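Local coordinates for protein response regulator (Xanthomonas campestris pv. campestris, PDB 3QYY) that probably makes the bacterial second messenger cyclic di-GMP through its GGDEF domain, whose active site here holds two product molecules and a magnesium ion, at residues L45-M50 and G91-I96; L20-C25 and G87-D92; T34-E39 and A133-G138. One frame throughout, in Å; residues are numbered along the deposited sequence.

Interaction 1: residues L45-M50 and G91-I96. With MG (magnesium ion), chain I; C2E (9,9'-[(2R,3R,3aS,5S,7aR,9R,10R,10aS,12S,14aR)-3,5,10,12-tetrahydroxy-5,12-dioxidooctahydro-2H,7H-difuro[3,2-d:3',2'-j][1,3,7,9,2,8]tetraoxadiphosphacyclododecine-2,9-diyl]bis(2-amino-1,9-dihydro-6H-purin-6-one)), chain F.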
loop_
_atom_site.group_PDB
_atom_site.type_symbol
_atom_site.label_atom_id
_atom_site.label_comp_id
_atom_site.label_asym_id
_atom_site.label_seq_id
_atom_site.Cartn_x
_atom_site.Cartn_y
_atom_site.Cartn_z
ATOM N N LEU B 45 -4.441 -19.500 -5.556
ATOM C CA LEU B 45 -3.825 -18.425 -4.779
ATOM C C LEU B 45 -4.670 -17.166 -4.869
ATOM O O LEU B 45 -5.092 -16.773 -5.960
ATOM C CB LEU B 45 -2.418 -18.120 -5.305
ATOM C CG LEU B 45 -1.700 -16.937 -4.642
ATOM C CD1 LEU B 45 -1.353 -17.300 -3.196
ATOM C CD2 LEU B 45 -0.440 -16.581 -5.429
ATOM N N PHE B 46 -4.919 -16.541 -3.720
ATOM C CA PHE B 46 -5.689 -15.305 -3.663
ATOM C C PHE B 46 -4.833 -14.182 -3.086
ATOM O O PHE B 46 -4.066 -14.396 -2.147
ATOM C CB PHE B 46 -6.915 -15.435 -2.752
ATOM C CG PHE B 46 -7.912 -16.462 -3.196
ATOM C CD1 PHE B 46 -7.793 -17.786 -2.788
ATOM C CD2 PHE B 46 -8.987 -16.101 -4.002
ATOM C CE1 PHE B 46 -8.738 -18.738 -3.171
ATOM C CE2 PHE B 46 -9.939 -17.046 -4.394
ATOM C CZ PHE B 46 -9.812 -18.366 -3.976
ATOM N N VAL B 47 -4.966 -12.991 -3.659
ATOM C CA VAL B 47 -4.260 -11.814 -3.159
ATOM C C VAL B 47 -5.380 -10.873 -2.743
ATOM O O VAL B 47 -6.251 -10.548 -3.557
ATOM C CB VAL B 47 -3.392 -11.139 -4.248
ATOM C CG1 VAL B 47 -2.935 -9.748 -3.768
ATOM C CG2 VAL B 47 -2.175 -12.002 -4.549
ATOM N N LEU B 48 -5.368 -10.451 -1.479
ATOM C CA LEU B 48 -6.403 -9.565 -0.958
ATOM C C LEU B 48 -5.841 -8.249 -0.427
ATOM O O LEU B 48 -4.767 -8.217 0.168
ATOM C CB LEU B 48 -7.159 -10.254 0.183
ATOM C CG LEU B 48 -7.500 -11.742 0.049
ATOM C CD1 LEU B 48 -8.309 -12.171 1.263
ATOM C CD2 LEU B 48 -8.282 -11.998 -1.215
ATOM N N ASP B 49 -6.583 -7.169 -0.637
ATOM C CA ASP B 49 -6.177 -5.853 -0.151
ATOM C C ASP B 49 -7.425 -5.166 0.389
ATOM O O ASP B 49 -8.432 -5.054 -0.313
ATOM C CB ASP B 49 -5.573 -5.016 -1.286
ATOM C CG ASP B 49 -5.044 -3.675 -0.804
ATOM O OD1 ASP B 49 -5.230 -2.669 -1.521
ATOM O OD2 ASP B 49 -4.428 -3.632 0.284
ATOM N N MET B 50 -7.372 -4.720 1.642
ATOM C CA MET B 50 -8.516 -4.052 2.244
ATOM C C MET B 50 -8.773 -2.702 1.581
ATOM O O MET B 50 -7.845 -2.047 1.096
ATOM C CB MET B 50 -8.300 -3.864 3.750
ATOM C CG MET B 50 -8.284 -5.166 4.536
ATOM S SD MET B 50 -8.468 -4.889 6.304
ATOM C CE MET B 50 -10.243 -4.589 6.412
ATOM N N GLY B 91 1.159 -4.683 5.910
ATOM C CA GLY B 91 0.098 -3.687 5.983
ATOM C C GLY B 91 -1.274 -4.340 6.040
ATOM O O GLY B 91 -1.516 -5.193 6.894
ATOM N N ASP B 92 -2.179 -3.944 5.147
ATOM C CA ASP B 92 -3.511 -4.545 5.129
ATOM C C ASP B 92 -3.684 -5.473 3.923
ATOM O O ASP B 92 -4.798 -5.694 3.445
ATOM C CB ASP B 92 -4.591 -3.457 5.127
ATOM C CG ASP B 92 -4.561 -2.590 3.880
ATOM O OD1 ASP B 92 -5.426 -1.698 3.778
ATOM O OD2 ASP B 92 -3.688 -2.791 3.009
ATOM N N GLU B 93 -2.569 -6.026 3.448
ATOM C CA GLU B 93 -2.579 -6.923 2.293
ATOM C C GLU B 93 -2.303 -8.361 2.735
ATOM O O GLU B 93 -1.371 -8.615 3.501
ATOM C CB GLU B 93 -1.527 -6.460 1.276
ATOM C CG GLU B 93 -1.661 -7.097 -0.099
ATOM C CD GLU B 93 -1.063 -6.225 -1.193
ATOM O OE1 GLU B 93 -1.403 -5.022 -1.240
ATOM O OE2 GLU B 93 -0.264 -6.736 -2.004
ATOM N N PHE B 94 -3.121 -9.294 2.255
ATOM C CA PHE B 94 -2.992 -10.704 2.628
ATOM C C PHE B 94 -3.024 -11.649 1.430
ATOM O O PHE B 94 -3.533 -11.304 0.364
ATOM C CB PHE B 94 -4.143 -11.103 3.563
ATOM C CG PHE B 94 -4.134 -10.390 4.884
ATOM C CD1 PHE B 94 -3.531 -10.970 5.994
ATOM C CD2 PHE B 94 -4.702 -9.126 5.009
ATOM C CE1 PHE B 94 -3.489 -10.301 7.216
ATOM C CE2 PHE B 94 -4.665 -8.444 6.227
ATOM C CZ PHE B 94 -4.056 -9.035 7.333
ATOM N N LEU B 95 -2.475 -12.844 1.628
ATOM C CA LEU B 95 -2.485 -13.887 0.609
ATOM C C LEU B 95 -3.133 -15.108 1.250
ATOM O O LEU B 95 -2.915 -15.387 2.430
ATOM C CB LEU B 95 -1.071 -14.285 0.171
ATOM C CG LEU B 95 -0.070 -13.280 -0.411
ATOM C CD1 LEU B 95 0.894 -14.054 -1.313
ATOM C CD2 LEU B 95 -0.762 -12.194 -1.190
ATOM N N ILE B 96 -3.932 -15.832 0.475
ATOM C CA ILE B 96 -4.572 -17.038 0.967
ATOM C C ILE B 96 -4.335 -18.147 -0.050
ATOM O O ILE B 96 -4.563 -17.963 -1.250
ATOM C CB ILE B 96 -6.101 -16.844 1.178
ATOM C CG1 ILE B 96 -6.349 -15.842 2.315
ATOM C CG2 ILE B 96 -6.754 -18.185 1.505
ATOM C CD1 ILE B 96 -7.826 -15.660 2.690
HETATM MG MG MG I . -3.430 -2.047 1.112
HETATM P P1 C2E F . -1.462 4.417 6.371
HETATM O O2P C2E F . -0.854 4.107 7.716
HETATM O O1P C2E F . -1.714 5.869 6.097
HETATM O "O5'" C2E F . -0.549 3.888 5.201
HETATM C "C5'" C2E F . -0.959 4.081 3.832
HETATM C "C4'" C2E F . 0.101 3.435 2.954
HETATM O "O4'" C2E F . 1.428 3.856 3.197
HETATM C "C3'" C2E F . 0.124 1.919 3.110
HETATM O "O3'" C2E F . -0.909 1.298 2.328
HETATM C "C2'" C2E F . 1.530 1.613 2.691
HETATM O "O2'" C2E F . 1.546 1.406 1.269
HETATM C "C1'" C2E F . 2.385 2.812 3.082
HETATM N N9 C2E F . 3.008 2.578 4.404
HETATM C C8 C2E F . 2.712 3.210 5.564
HETATM N N7 C2E F . 3.479 2.762 6.579
HETATM C C5 C2E F . 4.286 1.833 6.073
HETATM C C6 C2E F . 5.366 0.959 6.598
HETATM O O6 C2E F . 5.695 1.015 7.810
HETATM N N1 C2E F . 5.988 0.113 5.741
HETATM C C2 C2E F . 5.656 0.037 4.421
HETATM N N2 C2E F . 6.313 -0.821 3.620
HETATM N N3 C2E F . 4.665 0.817 3.870
HETATM C C4 C2E F . 3.969 1.711 4.639
HETATM P P11 C2E F . -1.514 -0.029 3.010
HETATM O O21 C2E F . -0.412 -0.992 3.297
HETATM O O11 C2E F . -2.506 -0.534 2.022
HETATM O O5A C2E F . -2.254 0.352 4.354
HETATM C C5A C2E F . -3.366 1.244 4.294
HETATM C C4A C2E F . -3.887 1.513 5.677
HETATM O O4A C2E F . -4.225 0.323 6.442
HETATM C C3A C2E F . -2.902 2.290 6.543
HETATM O O3A C2E F . -2.913 3.704 6.249
HETATM C C2A C2E F . -3.386 1.958 7.919
HETATM O O2A C2E F . -4.388 2.923 8.289
HETATM C C1A C2E F . -3.963 0.553 7.839
HETATM N N91 C2E F . -3.017 -0.436 8.429
HETATM C C81 C2E F . -2.038 -1.145 7.812
HETATM N N71 C2E F . -1.386 -1.949 8.685
HETATM C C51 C2E F . -1.946 -1.765 9.891
HETATM C C61 C2E F . -1.763 -2.289 11.275
HETATM O O61 C2E F . -0.889 -3.141 11.548
HETATM N N11 C2E F . -2.575 -1.818 12.253
HETATM C C21 C2E F . -3.553 -0.884 12.021
HETATM N N21 C2E F . -4.324 -0.460 13.052
HETATM N N31 C2E F . -3.775 -0.366 10.780
HETATM C C41 C2E F . -3.016 -0.763 9.703
HETATM O O HOH W 1 -3.228 -1.015 -0.864
HETATM O O HOH W 2 -5.305 -0.915 1.350
HETATM O O HOH W 3 -1.760 -3.114 0.647
#
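D49 and D92 meet through a magnesium ion at the end of an antiparallel strand pair that carries the GGDEF motif, residues 90-94, of a diguanylate cyclase domain. D49 OD2 binds the metal at 2.0 Å, and D92 OD2 takes a second position. Phosphate oxygen O11 of the bound cyclic di-GMP and three waters complete six ligands. The two carboxylates are turned 79° apart, and their OD2 atoms come to 2.9 Å, a spacing two acceptors can keep because both bind the cation. With D49 CG anti to the backbone N (chi1 -176°), this carboxylate carbon lies 3.0 Å from the magnesium; its other oxygen, OD1, accepts from a metal-bound water and makes a salt bridge with K156. E93 holds another metal water through OE1 at 2.7 Å, so it acts from the second shell.

Behind the site the strands set these groups in register. L48 and F94 exchange two backbone bonds, as do F46 and I96, while M50 N reaches D92 O at a longer 3.3 Å. V47 and L95 lie side by side on the face that carries D49 and E93, with helix 141-157 packed against V47. On the other face, helix 102-116 lies against F46, L48 and I96. There two branched side chains cross at an angle, L48 CD1 sitting 3.8 Å from I96 CD1.

Interaction 2: residues L20-C25 and G87-D92; sequences LNRRGC and GRWGGD. With MG (magnesium ion), chain I; C2E (9,9'-[(2R,3R,3aS,5S,7aR,9R,10R,10aS,12S,14aR)-3,5,10,12-tetrahydroxy-5,12-dioxidooctahydro-2H,7H-difuro[3,2-d:3',2'-j][1,3,7,9,2,8]tetraoxadiphosphacyclododecine-2,9-diyl]bis(2-amino-1,9-dihydro-6H-purin-6-one)), chain C.
R22 and W89 both send CG anti to the backbone N (chi1 -174° and -163°), and the arginine chain then runs extended as far as NE, which lies over the indole face; the guanidinium continues over it. The two flat groups form a cation-pi stack, with centres 4.0 Å apart and planes inclined by 25°. W89 CE2 sits over the centre of the guanidinium, whereas NE, seen from the ring, is offset toward the rim; R22 CD adds a CH-pi contact above the six-membered ring. The stacked pair turns its N-H groups to one phosphate of a bound cyclic di-GMP. R22 NH1 and NH2 both donate to O2P, which lies at the guanidinium edge, and W89 NE1 gives a nearly straight bond of 2.8 Å to O1P at the indole edge. Y145 also stacks with W89.

At another part of the indole edge lies C25, whose CB is 3.8 Å from W89 CE3 and whose SG makes an edge-on sulfur-aromatic contact. The same SG rests 3.5 Å from G87 CA, a close approach that glycine's lack of a side chain permits. The backbones join through R88 N, which donates to L20 O at 2.6 Å. N21 N-caps helix 22-38, its OD1 accepting from G24 N. R88 leads away from the helix: NE and NH2 both grip G91 O side-on, while NH1 pairs with D14 and NH2 also reaches the other cyclic di-GMP. The loop and helix start thus pack on strand 85-90, which leads into the GGDEF turn. R22 and W89 line a pocket whose cyclic di-GMP is also hydrogen-bonded by D66 and R88 of the second subunit, consistent with product inhibition of a diguanylate cyclase.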
loop_
_atom_site.group_PDB
_atom_site.type_symbol
_atom_site.label_atom_id
_atom_site.label_comp_id
_atom_site.label_asym_id
_atom_site.label_seq_id
_atom_site.Cartn_x
_atom_site.Cartn_y
_atom_site.Cartn_z
ATOM N N LEU B 20 0.725 -16.037 8.466
ATOM C CA LEU B 20 2.134 -16.119 8.105
ATOM C C LEU B 20 2.580 -14.682 7.813
ATOM O O LEU B 20 1.742 -13.817 7.532
ATOM C CB LEU B 20 2.309 -16.962 6.840
ATOM C CG LEU B 20 1.943 -18.448 6.919
ATOM C CD1 LEU B 20 1.725 -19.004 5.515
ATOM C CD2 LEU B 20 3.048 -19.206 7.642
ATOM N N ASN B 21 3.881 -14.419 7.904
ATOM C CA ASN B 21 4.389 -13.090 7.579
ATOM C C ASN B 21 4.806 -13.160 6.110
ATOM O O ASN B 21 4.476 -14.128 5.426
ATOM C CB ASN B 21 5.579 -12.702 8.470
ATOM C CG ASN B 21 6.697 -13.725 8.446
ATOM O OD1 ASN B 21 6.873 -14.454 7.474
ATOM N ND2 ASN B 21 7.481 -13.762 9.518
ATOM N N ARG B 22 5.523 -12.158 5.612
ATOM C CA ARG B 22 5.912 -12.191 4.208
ATOM C C ARG B 22 6.837 -13.359 3.867
ATOM O O ARG B 22 6.683 -13.992 2.819
ATOM C CB ARG B 22 6.569 -10.868 3.793
ATOM C CG ARG B 22 6.871 -10.805 2.298
ATOM C CD ARG B 22 6.840 -9.375 1.791
ATOM N NE ARG B 22 7.191 -9.274 0.377
ATOM C CZ ARG B 22 7.107 -8.148 -0.324
ATOM N NH1 ARG B 22 6.682 -7.037 0.263
ATOM N NH2 ARG B 22 7.447 -8.128 -1.604
ATOM N N ARG B 23 7.800 -13.645 4.740
ATOM C CA ARG B 23 8.716 -14.758 4.493
ATOM C C ARG B 23 7.905 -16.052 4.433
ATOM O O ARG B 23 8.188 -16.939 3.621
ATOM C CB ARG B 23 9.775 -14.829 5.605
ATOM C CG ARG B 23 10.646 -13.580 5.667
ATOM C CD ARG B 23 11.533 -13.512 6.906
ATOM N NE ARG B 23 12.698 -14.387 6.825
ATOM C CZ ARG B 23 13.751 -14.302 7.632
ATOM N NH1 ARG B 23 14.769 -15.141 7.492
ATOM N NH2 ARG B 23 13.793 -13.371 8.574
ATOM N N GLY B 24 6.894 -16.146 5.293
ATOM C CA GLY B 24 6.035 -17.317 5.322
ATOM C C GLY B 24 5.189 -17.443 4.065
ATOM O O GLY B 24 4.970 -18.550 3.571
ATOM N N CYS B 25 4.697 -16.312 3.559
ATOM C CA CYS B 25 3.891 -16.293 2.337
ATOM C C CYS B 25 4.716 -16.849 1.183
ATOM O O CYS B 25 4.244 -17.670 0.394
ATOM C CB CYS B 25 3.481 -14.858 1.967
ATOM S SG CYS B 25 2.177 -14.115 2.954
ATOM N N GLY B 87 -1.567 -15.693 4.826
ATOM C CA GLY B 87 -0.393 -14.939 5.206
ATOM C C GLY B 87 -0.624 -13.454 5.045
ATOM O O GLY B 87 -1.516 -13.029 4.310
ATOM N N ARG B 88 0.182 -12.664 5.740
ATOM C CA ARG B 88 0.088 -11.216 5.668
ATOM C C ARG B 88 1.289 -10.734 4.856
ATOM O O ARG B 88 2.435 -10.855 5.291
ATOM C CB ARG B 88 0.124 -10.619 7.079
ATOM C CG ARG B 88 -0.162 -9.127 7.139
ATOM C CD ARG B 88 -0.101 -8.607 8.570
ATOM N NE ARG B 88 -0.341 -7.168 8.623
ATOM C CZ ARG B 88 -0.216 -6.422 9.714
ATOM N NH1 ARG B 88 0.148 -6.975 10.865
ATOM N NH2 ARG B 88 -0.451 -5.117 9.650
ATOM N N TRP B 89 1.025 -10.216 3.661
ATOM C CA TRP B 89 2.094 -9.723 2.802
ATOM C C TRP B 89 2.732 -8.529 3.508
ATOM O O TRP B 89 3.953 -8.335 3.478
ATOM C CB TRP B 89 1.508 -9.291 1.453
ATOM C CG TRP B 89 2.512 -9.153 0.351
ATOM C CD1 TRP B 89 2.790 -8.024 -0.368
ATOM C CD2 TRP B 89 3.314 -10.199 -0.216
ATOM N NE1 TRP B 89 3.709 -8.303 -1.354
ATOM C CE2 TRP B 89 4.047 -9.630 -1.284
ATOM C CE3 TRP B 89 3.481 -11.563 0.071
ATOM C CZ2 TRP B 89 4.935 -10.378 -2.069
ATOM C CZ3 TRP B 89 4.367 -12.308 -0.711
ATOM C CH2 TRP B 89 5.082 -11.711 -1.769
ATOM N N GLY B 90 1.880 -7.742 4.158
ATOM C CA GLY B 90 2.322 -6.565 4.882
ATOM C C GLY B 90 1.192 -5.551 4.903
ATOM O O GLY B 90 0.348 -5.562 4.013
ATOM N N GLY B 91 1.159 -4.683 5.910
ATOM C CA GLY B 91 0.098 -3.687 5.983
ATOM C C GLY B 91 -1.274 -4.340 6.040
ATOM O O GLY B 91 -1.516 -5.193 6.894
ATOM N N ASP B 92 -2.179 -3.944 5.147
ATOM C CA ASP B 92 -3.511 -4.545 5.129
ATOM C C ASP B 92 -3.684 -5.473 3.923
ATOM O O ASP B 92 -4.798 -5.694 3.445
ATOM C CB ASP B 92 -4.591 -3.457 5.127
ATOM C CG ASP B 92 -4.561 -2.590 3.880
ATOM O OD1 ASP B 92 -5.426 -1.698 3.778
ATOM O OD2 ASP B 92 -3.688 -2.791 3.009
HETATM MG MG MG I . -3.430 -2.047 1.112
HETATM P P1 C2E C . 5.014 -5.151 -2.594
HETATM O O2P C2E C . 6.352 -5.358 -1.939
HETATM O O1P C2E C . 4.392 -6.372 -3.210
HETATM O "O5'" C2E C . 3.950 -4.591 -1.567
HETATM C "C5'" C2E C . 2.599 -4.331 -2.001
HETATM C "C4'" C2E C . 1.853 -3.776 -0.792
HETATM O "O4'" C2E C . 1.867 -4.595 0.364
HETATM C "C3'" C2E C . 2.423 -2.432 -0.344
HETATM O "O3'" C2E C . 1.902 -1.366 -1.140
HETATM C "C2'" C2E C . 2.023 -2.412 1.097
HETATM O "O2'" C2E C . 0.724 -1.804 1.197
HETATM C "C1'" C2E C . 1.985 -3.854 1.577
HETATM N N9 C2E C . 3.259 -4.208 2.255
HETATM C C8 C2E C . 4.200 -5.068 1.808
HETATM N N7 C2E C . 5.227 -5.174 2.675
HETATM C C5 C2E C . 4.954 -4.382 3.706
HETATM C C6 C2E C . 5.621 -4.032 4.987
HETATM O O6 C2E C . 6.725 -4.548 5.291
HETATM N N1 C2E C . 5.007 -3.153 5.820
HETATM C C2 C2E C . 3.808 -2.584 5.520
HETATM N N2 C2E C . 3.253 -1.720 6.391
HETATM N N3 C2E C . 3.137 -2.863 4.346
HETATM C C4 C2E C . 3.657 -3.737 3.428
HETATM P P11 C2E C . 2.945 -0.160 -1.356
HETATM O O21 C2E C . 3.419 0.357 -0.038
HETATM O O11 C2E C . 2.187 0.848 -2.147
HETATM O O5A C2E C . 4.176 -0.665 -2.202
HETATM C C5A C2E C . 3.930 -1.181 -3.511
HETATM C C4A C2E C . 5.214 -1.638 -4.131
HETATM O O4A C2E C . 6.263 -0.631 -4.143
HETATM C C3A C2E C . 5.835 -2.855 -3.446
HETATM O O3A C2E C . 5.187 -4.089 -3.813
HETATM C C2A C2E C . 7.253 -2.751 -3.916
HETATM O O2A C2E C . 7.373 -3.434 -5.176
HETATM C C1A C2E C . 7.544 -1.266 -4.050
HETATM N N91 C2E C . 8.351 -0.796 -2.901
HETATM C C81 C2E C . 7.924 -0.326 -1.703
HETATM N N71 C2E C . 8.972 0.005 -0.910
HETATM C C51 C2E C . 10.094 -0.254 -1.604
HETATM C C61 C2E C . 11.563 -0.144 -1.380
HETATM O O61 C2E C . 12.030 0.291 -0.313
HETATM N N11 C2E C . 12.402 -0.530 -2.381
HETATM C C21 C2E C . 11.944 -1.014 -3.577
HETATM N N21 C2E C . 12.835 -1.382 -4.531
HETATM N N31 C2E C . 10.609 -1.137 -3.840
HETATM C C41 C2E C . 9.666 -0.779 -2.906
HETATM O O HOH W 2 -5.305 -0.915 1.350
HETATM O O HOH W 1 -3.228 -1.015 -0.864
HETATM O O HOH W 3 -1.760 -3.114 0.647
#

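Interaction 3: residues T34-E39 and A133-G138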
loop_
_atom_site.group_PDB
_atom_site.type_symbol
_atom_site.label_atom_id
_atom_site.label_comp_id
_atom_site.label_asym_id
_atom_site.label_seq_id
_atom_site.Cartn_x
_atom_site.Cartn_y
_atom_site.Cartn_z
ATOM N N THR B 34 4.860 -26.571 -5.471
ATOM C CA THR B 34 5.616 -27.811 -5.602
ATOM C C THR B 34 4.677 -28.999 -5.424
ATOM O O THR B 34 4.689 -29.940 -6.219
ATOM C CB THR B 34 6.734 -27.895 -4.547
ATOM O OG1 THR B 34 7.673 -26.834 -4.760
ATOM C CG2 THR B 34 7.459 -29.234 -4.640
ATOM N N ALA B 35 3.862 -28.947 -4.378
ATOM C CA ALA B 35 2.911 -30.015 -4.101
ATOM C C ALA B 35 1.930 -30.171 -5.261
ATOM O O ALA B 35 1.516 -31.283 -5.590
ATOM C CB ALA B 35 2.160 -29.718 -2.811
ATOM N N ALA B 36 1.565 -29.055 -5.882
ATOM C CA ALA B 36 0.637 -29.079 -7.006
ATOM C C ALA B 36 1.290 -29.689 -8.245
ATOM O O ALA B 36 0.690 -30.517 -8.931
ATOM C CB ALA B 36 0.155 -27.667 -7.314
ATOM N N GLN B 37 2.520 -29.272 -8.522
ATOM C CA GLN B 37 3.263 -29.759 -9.678
ATOM C C GLN B 37 3.770 -31.186 -9.506
ATOM O O GLN B 37 3.946 -31.911 -10.487
ATOM C CB GLN B 37 4.451 -28.834 -9.967
ATOM C CG GLN B 37 4.309 -27.988 -11.227
ATOM C CD GLN B 37 3.147 -27.015 -11.165
ATOM O OE1 GLN B 37 1.997 -27.413 -10.982
ATOM N NE2 GLN B 37 3.445 -25.731 -11.326
ATOM N N ARG B 38 4.001 -31.593 -8.262
ATOM C CA ARG B 38 4.504 -32.934 -7.995
ATOM C C ARG B 38 3.443 -33.893 -7.463
ATOM O O ARG B 38 3.195 -34.939 -8.062
ATOM C CB ARG B 38 5.683 -32.867 -7.023
ATOM C CG ARG B 38 6.353 -34.206 -6.775
ATOM C CD ARG B 38 7.733 -34.033 -6.160
ATOM N NE ARG B 38 7.693 -33.303 -4.897
ATOM C CZ ARG B 38 8.760 -33.069 -4.137
ATOM N NH1 ARG B 38 8.633 -32.397 -3.003
ATOM N NH2 ARG B 38 9.953 -33.512 -4.512
ATOM N N GLU B 39 2.820 -33.544 -6.342
ATOM C CA GLU B 39 1.793 -34.400 -5.757
ATOM C C GLU B 39 0.535 -34.406 -6.612
ATOM O O GLU B 39 -0.252 -35.351 -6.568
ATOM C CB GLU B 39 1.465 -33.942 -4.335
ATOM C CG GLU B 39 2.641 -34.047 -3.376
ATOM C CD GLU B 39 3.155 -35.468 -3.233
ATOM O OE1 GLU B 39 4.181 -35.663 -2.548
ATOM O OE2 GLU B 39 2.532 -36.392 -3.800
ATOM N N ALA B 133 -5.793 -16.737 -8.916
ATOM C CA ALA B 133 -5.080 -17.393 -10.006
ATOM C C ALA B 133 -4.985 -18.877 -9.650
ATOM O O ALA B 133 -4.799 -19.231 -8.484
ATOM C CB ALA B 133 -3.684 -16.796 -10.174
ATOM N N VAL B 134 -5.123 -19.742 -10.649
ATOM C CA VAL B 134 -5.058 -21.180 -10.419
ATOM C C VAL B 134 -3.736 -21.761 -10.909
ATOM O O VAL B 134 -3.239 -21.394 -11.975
ATOM C CB VAL B 134 -6.224 -21.908 -11.130
ATOM C CG1 VAL B 134 -7.553 -21.420 -10.576
ATOM C CG2 VAL B 134 -6.157 -21.659 -12.628
ATOM N N CYS B 135 -3.161 -22.663 -10.122
ATOM C CA CYS B 135 -1.900 -23.280 -10.498
ATOM C C CYS B 135 -2.131 -24.285 -11.621
ATOM O O CYS B 135 -3.095 -25.050 -11.599
ATOM C CB CYS B 135 -1.266 -23.986 -9.296
ATOM S SG CYS B 135 0.436 -24.546 -9.575
ATOM N N GLU B 136 -1.245 -24.257 -12.607
ATOM C CA GLU B 136 -1.317 -25.162 -13.748
ATOM C C GLU B 136 0.107 -25.507 -14.155
ATOM O O GLU B 136 1.034 -24.746 -13.882
ATOM C CB GLU B 136 -2.051 -24.492 -14.915
ATOM C CG GLU B 136 -3.515 -24.191 -14.629
ATOM C CD GLU B 136 -4.206 -23.463 -15.768
ATOM O OE1 GLU B 136 -5.424 -23.204 -15.655
ATOM O OE2 GLU B 136 -3.531 -23.147 -16.774
ATOM N N VAL B 137 0.280 -26.657 -14.801
ATOM C CA VAL B 137 1.602 -27.092 -15.235
ATOM C C VAL B 137 2.282 -26.012 -16.074
ATOM O O VAL B 137 1.641 -25.349 -16.889
ATOM C CB VAL B 137 1.512 -28.400 -16.060
ATOM C CG1 VAL B 137 0.673 -28.174 -17.307
ATOM C CG2 VAL B 137 2.909 -28.882 -16.429
ATOM N N GLY B 138 3.583 -25.834 -15.863
ATOM C CA GLY B 138 4.323 -24.831 -16.609
ATOM C C GLY B 138 4.316 -23.463 -15.949
ATOM O O GLY B 138 4.986 -22.541 -16.416
#
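A36 and Q37, near the C-terminal end of helix 22-38, face the chain just after it leaves strand 128-134, so the contact joins a helix of the GGDEF domain to the loop that follows this strand of the central sheet. The two backbones stay well apart: the CA atoms of A36 and C135 are 7.2 Å from each other, and those of Q37 and V137 are 6.4 Å apart. No hydrogen bond passes between the segments. On the helix side the backbone still closes its turn, with R38 N donating to T34 O at 2.7 Å. On the other side strand geometry lasts through V134, and from C135 onward the chain continues as an irregular, extended run past Q37.

Side chains therefore bridge the gap. C135 points toward the helix, and its SG is anti to the backbone N (chi1 -170°), a position from which it meets two neighbours on successive helix residues. A36 also points across, and its CB touches that sulfur in a small apolar contact. Q37 starts off to one side, but its chain bends at chi2 (63°), which turns CD back to 4.0 Å from C135 SG. Both ends of the amide lie near the same sulfur, OE1 at 3.6 Å and NE2 at 3.7 Å.

The surroundings tie each partner into the fold. C135 shares backbone hydrogen bonding with F43 and packs its side chain on that residue, while A35 lies on W41; both aromatic residues belong to the connection from helix 22-38 into strand 44-50. The contact is small and lies at the surface, away from the magnesium and ligand sites. Beyond the sulfur, the glutamine amide also draws near the backbone, with NE2 3.6 Å from E136 O.

Interaction 1 is the buried core, a strand pair near the centre of the chain; interaction 2 is partly buried at the sheet's outer strand, and interaction 3 is a small surface contact. Interactions 1 and 2 share G91 and D92 and are joined by a probable hydrogen bond between L95 O and G87 N; the metal is held at the GGDEF turn and by the neighbouring strand 44-50, while the cation-pi stack sits on strand 85-90. Interactions 2 and 3 use the two ends of helix 22-38 but do not touch, their centres lying about 21 Å apart. Interaction 3 meets interaction 1 through neighbouring strands, at L45 and A133, and relies on van der Waals contact around a sulfur.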